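Local coordinates for beta-lactamase Rm3 (Uncultured bacterium, PDB 5IQK), which hydrolyses the beta-lactam ring of antibiotics as a zinc-dependent metallo-beta-lactamase of subclass B3, and so probably confers antibiotic resistance, at residues Y24-G27 / S32-L35; I181-R186 / D262-Q267; E88-S93 / V128-L133; T210-P215 / A256-L261. All coordinates share one frame; numbering follows the deposited sequence.

Interaction 1. Residues Y24-G27 / S32-L35; sequences YYVG and SSVL
Tyr-24 and Leu-35 face each other across an antiparallel beta hairpin, strands 23-25 and 34-36, near the edge of the seven-stranded sheet of the metallo-beta-lactamase alpha-beta/beta-alpha fold. They form a hydrogen-bonded pair: Tyr-24 N gives its hydrogen to Leu-35 O at 2.7 Å, and Leu-35 N returns one to Tyr-24 O at 2.8 Å. Tyr-25 and Val-34 make the next, non-hydrogen-bonded pair. Beyond the regular strands Val-26 N still reaches Ser-33 O at 2.9 Å, though this donor is tilted 35° from the carbonyl plane. Tyr-24 O also receives a CA-H...O contact from Val-34 CA at 3.3 Å.

Among the apolar contacts, CG1 of Val-26 meets CB of Leu-35 at 4.1 Å, with Ile-60 of helix 53-62 touching both. On the other side of the sheet from Leu-35, Tyr-25 shares a face with Val-34. The Tyr-25 ring lies anti to its own backbone nitrogen (chi1 -170°), which swings it along the hairpin toward Ser-32. Phe-17 and Trp-230 also meet this ring.

One face of the Tyr-25 ring looks onto Ser-33 O, offset toward the rim. Polar side chains turn to partners elsewhere. Ser-33 OG bonds to the carbonyls of Ile-45 and Asp-46, at the end of the neighbouring strand 42-45; Ser-32 OG bonds to that of Ser-221 on strand 218-221, which links the turn end to the second sheet. The side chain of Ser-32 lies about 9 Å from a bound zinc ion. Tyr-25 OH bonds to Met-28 O within the turn. Ser-32 OG lies at the ring's edge, in its plane, 3.5 Å from Tyr-25 CE1.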
# COMPACT_ATOMS: atom_id res chain seq x y z
N TYR A 24 -11.09 -2.04 -7.58
CA TYR A 24 -12.00 -2.11 -6.43
C TYR A 24 -11.24 -2.00 -5.11
O TYR A 24 -10.10 -2.46 -5.02
CB TYR A 24 -12.76 -3.42 -6.40
CG TYR A 24 -13.58 -3.68 -7.64
CD1 TYR A 24 -14.95 -3.46 -7.63
CD2 TYR A 24 -13.00 -4.12 -8.82
CE1 TYR A 24 -15.72 -3.69 -8.76
CE2 TYR A 24 -13.76 -4.36 -9.94
CZ TYR A 24 -15.12 -4.14 -9.90
OH TYR A 24 -15.89 -4.36 -11.03
N TYR A 25 -11.90 -1.47 -4.08
CA TYR A 25 -11.36 -1.48 -2.71
C TYR A 25 -11.85 -2.72 -1.95
O TYR A 25 -13.06 -2.97 -1.88
CB TYR A 25 -11.78 -0.22 -1.96
CG TYR A 25 -11.07 -0.05 -0.63
CD1 TYR A 25 -9.80 0.51 -0.56
CD2 TYR A 25 -11.67 -0.46 0.55
CE1 TYR A 25 -9.14 0.67 0.66
CE2 TYR A 25 -11.02 -0.29 1.80
CZ TYR A 25 -9.76 0.26 1.83
OH TYR A 25 -9.11 0.42 3.03
N VAL A 26 -10.93 -3.50 -1.38
CA VAL A 26 -11.30 -4.71 -0.64
C VAL A 26 -10.64 -4.76 0.74
O VAL A 26 -10.57 -5.83 1.36
CB VAL A 26 -10.94 -5.99 -1.43
CG1 VAL A 26 -11.81 -6.10 -2.67
CG2 VAL A 26 -9.48 -5.99 -1.81
N GLY A 27 -10.18 -3.61 1.21
CA GLY A 27 -9.47 -3.51 2.47
C GLY A 27 -10.36 -3.27 3.69
O GLY A 27 -11.54 -3.63 3.72
N SER A 32 -5.41 -0.38 3.56
CA SER A 32 -5.95 -0.57 2.22
C SER A 32 -5.57 -1.91 1.62
O SER A 32 -4.53 -2.49 1.94
CB SER A 32 -5.49 0.56 1.28
OG SER A 32 -5.98 1.82 1.72
N SER A 33 -6.46 -2.42 0.79
CA SER A 33 -6.18 -3.53 -0.11
C SER A 33 -6.99 -3.24 -1.36
O SER A 33 -8.13 -2.80 -1.26
CB SER A 33 -6.55 -4.88 0.51
OG SER A 33 -6.22 -5.94 -0.39
N VAL A 34 -6.40 -3.44 -2.53
CA VAL A 34 -7.05 -3.05 -3.78
C VAL A 34 -7.03 -4.21 -4.78
O VAL A 34 -6.00 -4.87 -4.97
CB VAL A 34 -6.35 -1.79 -4.39
CG1 VAL A 34 -6.83 -1.53 -5.83
CG2 VAL A 34 -6.62 -0.56 -3.52
N LEU A 35 -8.17 -4.44 -5.42
CA LEU A 35 -8.33 -5.48 -6.42
C LEU A 35 -8.48 -4.87 -7.81
O LEU A 35 -9.31 -3.99 -8.02
CB LEU A 35 -9.54 -6.36 -6.08
CG LEU A 35 -9.78 -7.61 -6.93
CD1 LEU A 35 -8.74 -8.67 -6.62
CD2 LEU A 35 -11.21 -8.13 -6.68

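Interaction 2. Residues I181-R186 / D262-Q267; sequences INAVSR and DSRLDQ
Arg-264 reaches Ser-185 because its chain leaves helix 249-269 with CG opposite the backbone nitrogen (chi1 170°) and then bends about its CB-CG bond (chi2 62°), bringing the guanidinium over to the loop of residues 181-186. Ser-185 does its part by holding OG between its backbone nitrogen and carbonyl carbon. NH2 of Arg-264 then donates to Ser-185 OG at 2.8 Å, the oxygen sitting at the guanidinium edge and close to its plane; NH1 of Arg-264 adds a weak second bond to the same OG at 3.4 Å. With its acceptor side used in this way, Ser-185 OG passes its own hydrogen to Arg-186 O at 2.7 Å, from above that carbonyl's plane.

Two waters extend the grip to the loop backbone. Water 1 gives a hydrogen to Ala-183 O and accepts one from Arg-264 NH1 at 3.0 Å. Water 2 accepts from Ser-185 N at 2.9 Å and, weakly, from Arg-264 NH1. Lower on the arginine, CG rests against Ala-183 CB at 4.1 Å, where Ala-183 forms the centre of an inverse gamma turn.

The guanidinium has further partners: NE makes a salt bridge to Glu-268, one turn on, and NH2, besides its bond to Ser-185, a weak one to Phe-189 O. This loop borders the metal centre, for Asn-182 O accepts from the zinc ligand His-155 and the side chain of Val-184 lies about 6 Å from a zinc ion. Arg-264 thus binds the loop through neutral oxygens and waters, while its charge is probably balanced chiefly by Glu-268 on its own helix.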
# COMPACT_ATOMS: atom_id res chain seq x y z
N ILE A 181 4.49 7.29 3.35
CA ILE A 181 5.70 8.11 3.32
C ILE A 181 5.76 8.99 4.57
O ILE A 181 6.40 10.05 4.57
CB ILE A 181 5.75 8.99 2.06
CG1 ILE A 181 4.44 9.74 1.87
CG2 ILE A 181 6.05 8.13 0.83
CD1 ILE A 181 4.47 10.77 0.77
N ASN A 182 5.10 8.54 5.63
CA ASN A 182 5.10 9.30 6.87
C ASN A 182 6.30 8.92 7.74
O ASN A 182 6.59 7.74 7.98
CB ASN A 182 3.77 9.12 7.63
CG ASN A 182 3.44 7.66 7.96
OD1 ASN A 182 3.75 6.73 7.22
ND2 ASN A 182 2.75 7.47 9.09
N ALA A 183 7.01 9.95 8.20
CA ALA A 183 8.19 9.77 9.06
C ALA A 183 7.77 9.48 10.50
O ALA A 183 7.81 10.36 11.38
CB ALA A 183 9.09 11.01 9.00
N VAL A 184 7.36 8.24 10.73
CA VAL A 184 7.04 7.74 12.06
C VAL A 184 7.92 6.53 12.32
O VAL A 184 8.40 5.89 11.37
CB VAL A 184 5.56 7.36 12.20
CG1 VAL A 184 4.68 8.54 11.85
CG2 VAL A 184 5.25 6.19 11.26
N SER A 185 8.15 6.21 13.59
CA SER A 185 9.10 5.17 13.97
C SER A 185 8.85 4.69 15.39
O SER A 185 7.97 5.20 16.08
CB SER A 185 10.54 5.71 13.89
OG SER A 185 10.74 6.66 14.93
N ARG A 186 9.65 3.73 15.85
CA ARG A 186 9.70 3.48 17.28
C ARG A 186 10.32 4.70 17.96
O ARG A 186 11.11 5.45 17.34
CB ARG A 186 10.50 2.21 17.58
CG ARG A 186 12.04 2.31 17.40
CD ARG A 186 12.55 0.89 17.40
NE ARG A 186 13.99 0.65 17.24
CZ ARG A 186 14.66 0.76 16.09
NH1 ARG A 186 15.95 0.44 16.04
NH2 ARG A 186 14.07 1.22 14.99
N ASP A 262 8.90 17.89 8.36
CA ASP A 262 9.45 19.13 8.94
C ASP A 262 9.29 19.16 10.45
O ASP A 262 10.21 19.54 11.18
CB ASP A 262 8.79 20.37 8.34
CG ASP A 262 9.15 20.59 6.88
OD1 ASP A 262 10.21 20.10 6.45
OD2 ASP A 262 8.37 21.26 6.17
N SER A 263 8.11 18.76 10.91
CA SER A 263 7.83 18.71 12.35
C SER A 263 8.69 17.67 13.04
O SER A 263 9.18 17.90 14.15
CB SER A 263 6.36 18.39 12.61
OG SER A 263 5.54 19.47 12.21
N ARG A 264 8.82 16.52 12.39
CA ARG A 264 9.59 15.41 12.95
C ARG A 264 11.06 15.79 13.11
O ARG A 264 11.64 15.58 14.18
CB ARG A 264 9.44 14.17 12.05
CG ARG A 264 10.38 13.02 12.39
CD ARG A 264 10.14 12.49 13.79
NE ARG A 264 11.09 11.43 14.11
CZ ARG A 264 10.76 10.19 14.42
NH1 ARG A 264 9.48 9.83 14.47
NH2 ARG A 264 11.72 9.30 14.69
N LEU A 265 11.64 16.38 12.07
CA LEU A 265 13.03 16.84 12.11
C LEU A 265 13.24 17.91 13.17
O LEU A 265 14.29 17.96 13.80
CB LEU A 265 13.47 17.35 10.74
CG LEU A 265 13.52 16.24 9.70
CD1 LEU A 265 13.98 16.76 8.33
CD2 LEU A 265 14.42 15.11 10.19
N ASP A 266 12.25 18.78 13.35
CA ASP A 266 12.36 19.78 14.40
C ASP A 266 12.39 19.10 15.77
O ASP A 266 13.17 19.48 16.64
CB ASP A 266 11.22 20.79 14.31
CG ASP A 266 11.27 21.81 15.43
OD1 ASP A 266 12.19 22.66 15.43
OD2 ASP A 266 10.38 21.77 16.30
N GLN A 267 11.57 18.07 15.96
CA GLN A 267 11.56 17.32 17.22
C GLN A 267 12.87 16.58 17.45
O GLN A 267 13.36 16.53 18.57
CB GLN A 267 10.38 16.34 17.25
CG GLN A 267 9.01 17.02 17.33
CD GLN A 267 7.85 16.09 17.01
OE1 GLN A 267 8.05 14.91 16.71
NE2 GLN A 267 6.63 16.61 17.05
O HOH W 1 6.89 11.22 13.96
O HOH W 2 7.02 8.17 15.45

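Interaction 3. Residues E88-S93 / V128-L133; sequences ELQRRS and VKDMRL
Gln-90, on helix 86-93, holds the backbone of Asp-130 with both ends of its side-chain amide, just where the chain enters strand 131-133. That strand is the outermost on its side of the seven-stranded sheet in this alpha-beta/beta-alpha fold, and the helix packs on strands 70-74 and 96-99 of the same sheet. A single glutamine therefore ties a helix to the approach of an edge strand.

Hydrogen bonds dominate. The nitrogen end is the stronger: Gln-90 NE2 gives a hydrogen to Asp-130 O at 2.9 Å, nearly straight at 169°, on a lone pair of that carbonyl and in the plane of the amide. The oxygen end is looser. Gln-90 OE1 accepts from Asp-130 N at 3.3 Å and, weakly, from Lys-129 N. NE2 and OE1 thus bind the carbonyl and the NH of the same residue, in a pattern that resembles, though less regularly, a hydrogen-bonded strand pair, and the flip of the amide is fixed. NE2 has a further acceptor in Ala-95 O, in the link between the helix and strand 96-99.

The Gln-90 chain is extended, CG lying anti to the backbone nitrogen (chi1 170°), which carries the amide clear of the helix and across to the loop.

Van der Waals contacts close round the amide. Asp-130 CB lies 4.0 Å from Gln-90 NE2, and Lys-129 CB 3.7 Å from Gln-90 OE1, whereas the lysine's tip leads away. Val-97 of strand 96-99 touches both Gln-90 and Val-128. CG1 of Val-128 rests against the oxygen end of the amide, 3.6 Å from Gln-90 OE1.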
# COMPACT_ATOMS: atom_id res chain seq x y z
N GLU A 88 -1.31 -15.94 3.80
CA GLU A 88 -2.62 -16.58 3.65
C GLU A 88 -3.22 -16.30 2.27
O GLU A 88 -3.79 -17.19 1.64
CB GLU A 88 -3.59 -16.11 4.74
CG GLU A 88 -5.00 -16.71 4.61
CD GLU A 88 -5.84 -16.55 5.87
OE1 GLU A 88 -5.35 -15.92 6.84
OE2 GLU A 88 -6.98 -17.05 5.89
N LEU A 89 -3.09 -15.06 1.81
CA LEU A 89 -3.60 -14.69 0.50
C LEU A 89 -2.88 -15.49 -0.59
O LEU A 89 -3.52 -15.97 -1.54
CB LEU A 89 -3.45 -13.19 0.26
CG LEU A 89 -4.33 -12.34 1.17
CD1 LEU A 89 -3.96 -10.87 1.05
CD2 LEU A 89 -5.82 -12.57 0.85
N GLN A 90 -1.58 -15.66 -0.43
CA GLN A 90 -0.81 -16.48 -1.37
C GLN A 90 -1.28 -17.93 -1.37
O GLN A 90 -1.48 -18.52 -2.42
CB GLN A 90 0.68 -16.42 -1.05
CG GLN A 90 1.53 -17.42 -1.82
CD GLN A 90 2.98 -17.00 -1.86
OE1 GLN A 90 3.76 -17.34 -0.97
NE2 GLN A 90 3.36 -16.26 -2.89
N ARG A 91 -1.45 -18.51 -0.18
CA ARG A 91 -1.90 -19.89 -0.09
C ARG A 91 -3.25 -20.10 -0.75
O ARG A 91 -3.47 -21.12 -1.41
CB ARG A 91 -1.97 -20.35 1.36
CG ARG A 91 -0.64 -20.78 1.95
CD ARG A 91 -0.85 -21.56 3.24
NE ARG A 91 -1.69 -20.84 4.19
CZ ARG A 91 -1.22 -19.94 5.06
NH1 ARG A 91 0.07 -19.65 5.09
NH2 ARG A 91 -2.05 -19.33 5.90
N ARG A 92 -4.15 -19.14 -0.59
CA ARG A 92 -5.52 -19.28 -1.10
C ARG A 92 -5.62 -19.00 -2.60
O ARG A 92 -6.57 -19.43 -3.26
CB ARG A 92 -6.48 -18.36 -0.33
CG ARG A 92 -6.73 -18.76 1.13
CD ARG A 92 -7.64 -19.99 1.22
NE ARG A 92 -8.96 -19.74 0.63
CZ ARG A 92 -9.98 -19.19 1.29
NH1 ARG A 92 -9.84 -18.84 2.56
NH2 ARG A 92 -11.13 -18.99 0.67
N SER A 93 -4.65 -18.26 -3.14
CA SER A 93 -4.68 -17.91 -4.56
C SER A 93 -3.64 -18.66 -5.38
O SER A 93 -3.80 -18.83 -6.60
CB SER A 93 -4.47 -16.40 -4.72
OG SER A 93 -3.19 -16.02 -4.26
N VAL A 128 6.45 -15.12 3.85
CA VAL A 128 5.93 -15.33 2.51
C VAL A 128 6.90 -16.22 1.77
O VAL A 128 8.10 -15.93 1.72
CB VAL A 128 5.73 -14.02 1.74
CG1 VAL A 128 5.20 -14.31 0.35
CG2 VAL A 128 4.76 -13.12 2.50
N LYS A 129 6.37 -17.29 1.20
CA LYS A 129 7.16 -18.38 0.65
C LYS A 129 7.76 -18.05 -0.73
O LYS A 129 8.96 -18.22 -0.95
CB LYS A 129 6.27 -19.63 0.59
CG LYS A 129 6.99 -20.97 0.50
CD LYS A 129 5.97 -22.10 0.27
CE LYS A 129 6.57 -23.47 0.56
NZ LYS A 129 5.73 -24.61 0.07
N ASP A 130 6.93 -17.58 -1.65
CA ASP A 130 7.34 -17.42 -3.05
C ASP A 130 7.17 -15.98 -3.54
O ASP A 130 6.08 -15.41 -3.47
CB ASP A 130 6.55 -18.38 -3.93
CG ASP A 130 6.78 -19.82 -3.55
OD1 ASP A 130 7.95 -20.24 -3.49
OD2 ASP A 130 5.78 -20.53 -3.29
N MET A 131 8.26 -15.40 -4.04
CA MET A 131 8.26 -13.97 -4.36
C MET A 131 8.98 -13.59 -5.65
O MET A 131 9.84 -14.32 -6.13
CB MET A 131 8.88 -13.19 -3.21
CG MET A 131 8.01 -13.15 -1.98
SD MET A 131 8.75 -12.10 -0.76
CE MET A 131 10.10 -13.12 -0.18
N ARG A 132 8.59 -12.45 -6.21
CA ARG A 132 9.30 -11.87 -7.35
C ARG A 132 9.76 -10.47 -6.98
O ARG A 132 9.00 -9.70 -6.40
CB ARG A 132 8.41 -11.83 -8.60
CG ARG A 132 7.98 -13.20 -9.08
CD ARG A 132 9.20 -14.07 -9.34
NE ARG A 132 8.85 -15.45 -9.70
CZ ARG A 132 8.60 -15.85 -10.94
NH1 ARG A 132 8.64 -14.99 -11.94
NH2 ARG A 132 8.30 -17.12 -11.18
N LEU A 133 10.99 -10.12 -7.31
CA LEU A 133 11.48 -8.80 -6.91
C LEU A 133 10.96 -7.72 -7.86
O LEU A 133 11.03 -7.86 -9.08
CB LEU A 133 13.01 -8.80 -6.87
CG LEU A 133 13.58 -9.77 -5.84
CD1 LEU A 133 15.10 -9.69 -5.81
CD2 LEU A 133 13.01 -9.49 -4.47

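Interaction 4. Residues T210-P215 / A256-L261; sequences TLEKLP and AARTLL
Glu-212 and Arg-258 join two helices, 200-212 and 249-269, by a salt bridge at the surface of the metallo-beta-lactamase fold, in the helical layer outside the five-stranded sheet. Glu-212 belongs to segment 210-215, on helix 200-212, and Arg-258 is midway along the second helix.

The arginine can be followed outward from its helix. Its CB heads toward segment 210-215, and CG stands opposite the carbonyl carbon (chi1 -79°). From CG to NE the chain is extended, making a straight arm reaching toward segment 210-215, where the nearest CA atoms of the two segments, those of Glu-212 and Ala-257, are 10.9 Å apart. Along the way the side chain touches Phe-208 of helix 200-212. CB, CG, CD and NE make no contact with Glu-212; only the end of the arm does. CZ comes within 3.4 Å of Glu-212 OE1, at the guanidinium edge. NH1 is shared between both carboxylate oxygens, weakly in each case: 3.2 Å to Glu-212 OE1 and 3.4 Å to Glu-212 OE2.

The two flat groups are turned 54° against each other and the side chains cross at about a right angle, so the two-pronged pairing is twisted and uneven, with OE1 taking most of the load. The shortest bond runs from Arg-258 NH2 to Glu-212 OE1 at 2.7 Å, meeting that oxygen on its syn side, 22° out of the carboxylate plane.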
# COMPACT_ATOMS: atom_id res chain seq x y z
N THR A 210 9.19 11.87 -6.45
CA THR A 210 8.63 10.84 -7.31
C THR A 210 7.11 10.87 -7.31
O THR A 210 6.47 10.90 -8.37
CB THR A 210 9.08 9.44 -6.86
OG1 THR A 210 10.49 9.30 -7.09
CG2 THR A 210 8.34 8.35 -7.63
N LEU A 211 6.54 10.88 -6.12
CA LEU A 211 5.09 10.79 -6.00
C LEU A 211 4.40 12.05 -6.50
O LEU A 211 3.34 11.96 -7.14
CB LEU A 211 4.69 10.49 -4.55
CG LEU A 211 4.84 9.03 -4.10
CD1 LEU A 211 4.71 8.91 -2.59
CD2 LEU A 211 3.78 8.16 -4.80
N GLU A 212 5.00 13.22 -6.27
CA GLU A 212 4.29 14.46 -6.58
C GLU A 212 4.19 14.73 -8.08
O GLU A 212 3.36 15.53 -8.50
CB GLU A 212 4.96 15.66 -5.90
CG GLU A 212 6.26 16.10 -6.55
CD GLU A 212 6.98 17.17 -5.74
OE1 GLU A 212 6.38 17.65 -4.75
OE2 GLU A 212 8.13 17.52 -6.09
N LYS A 213 4.98 14.04 -8.89
CA LYS A 213 4.87 14.27 -10.32
C LYS A 213 4.33 13.07 -11.10
O LYS A 213 4.32 13.08 -12.33
CB LYS A 213 6.21 14.71 -10.91
CG LYS A 213 7.37 13.76 -10.73
CD LYS A 213 8.67 14.41 -11.20
CE LYS A 213 9.87 13.49 -11.00
NZ LYS A 213 9.71 12.18 -11.70
N LEU A 214 3.84 12.06 -10.39
CA LEU A 214 3.12 10.96 -11.03
C LEU A 214 1.80 11.43 -11.62
O LEU A 214 1.07 12.18 -10.97
CB LEU A 214 2.82 9.84 -10.03
CG LEU A 214 3.86 8.82 -9.62
CD1 LEU A 214 3.19 7.80 -8.72
CD2 LEU A 214 4.42 8.13 -10.85
N PRO A 215 1.46 10.96 -12.84
CA PRO A 215 0.08 11.10 -13.32
C PRO A 215 -0.84 10.48 -12.28
O PRO A 215 -0.59 9.36 -11.85
CB PRO A 215 0.08 10.31 -14.64
CG PRO A 215 1.53 10.31 -15.07
CD PRO A 215 2.31 10.23 -13.79
N ALA A 256 1.45 17.00 2.55
CA ALA A 256 1.15 16.64 3.93
C ALA A 256 2.30 15.88 4.59
O ALA A 256 2.61 16.09 5.77
CB ALA A 256 -0.13 15.82 4.00
N ALA A 257 2.93 15.01 3.82
CA ALA A 257 4.05 14.22 4.30
C ALA A 257 5.27 15.10 4.53
O ALA A 257 6.05 14.86 5.46
CB ALA A 257 4.38 13.11 3.33
N ARG A 258 5.43 16.14 3.70
CA ARG A 258 6.54 17.08 3.88
C ARG A 258 6.38 17.84 5.18
O ARG A 258 7.35 18.07 5.91
CB ARG A 258 6.60 18.09 2.74
CG ARG A 258 7.24 17.56 1.49
CD ARG A 258 7.52 18.68 0.50
NE ARG A 258 8.37 18.19 -0.57
CZ ARG A 258 8.02 18.12 -1.84
NH1 ARG A 258 8.88 17.65 -2.73
NH2 ARG A 258 6.82 18.54 -2.23
N THR A 259 5.14 18.26 5.44
CA THR A 259 4.80 18.97 6.66
C THR A 259 5.11 18.12 7.88
O THR A 259 5.71 18.61 8.85
CB THR A 259 3.31 19.36 6.66
OG1 THR A 259 3.09 20.28 5.58
CG2 THR A 259 2.92 20.02 7.95
N LEU A 260 4.70 16.86 7.83
CA LEU A 260 4.98 15.92 8.91
C LEU A 260 6.50 15.78 9.09
O LEU A 260 7.00 15.83 10.22
CB LEU A 260 4.33 14.56 8.62
CG LEU A 260 4.44 13.40 9.61
CD1 LEU A 260 3.31 12.42 9.42
CD2 LEU A 260 5.76 12.67 9.53
N LEU A 261 7.23 15.59 7.99
CA LEU A 261 8.69 15.46 8.10
C LEU A 261 9.35 16.70 8.74
O LEU A 261 10.26 16.56 9.56
CB LEU A 261 9.33 15.18 6.74
CG LEU A 261 10.85 15.02 6.81
CD1 LEU A 261 11.24 13.87 7.74
CD2 LEU A 261 11.45 14.80 5.43

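Interaction 1 is buried and relies on backbone bonds between strands, with apolar side chains on both faces. Interaction 3 reaches the same sheet, but at its far edge and partly exposed, and there a single side-chain amide holds the backbone; the two centres are about 17 Å apart. Interactions 2 and 4 both use helix 249-269, each through an arginine: interaction 2, partly buried, binds neutral oxygens and waters of a loop near the zinc site, whereas interaction 4 pairs with a carboxylate at the surface. They touch directly, Leu-260 packing on Asn-182 and Ala-183, and Ile-181 on Ala-257 and Leu-211. Interactions 2 and 3 lie on opposite sides of the chain's centre.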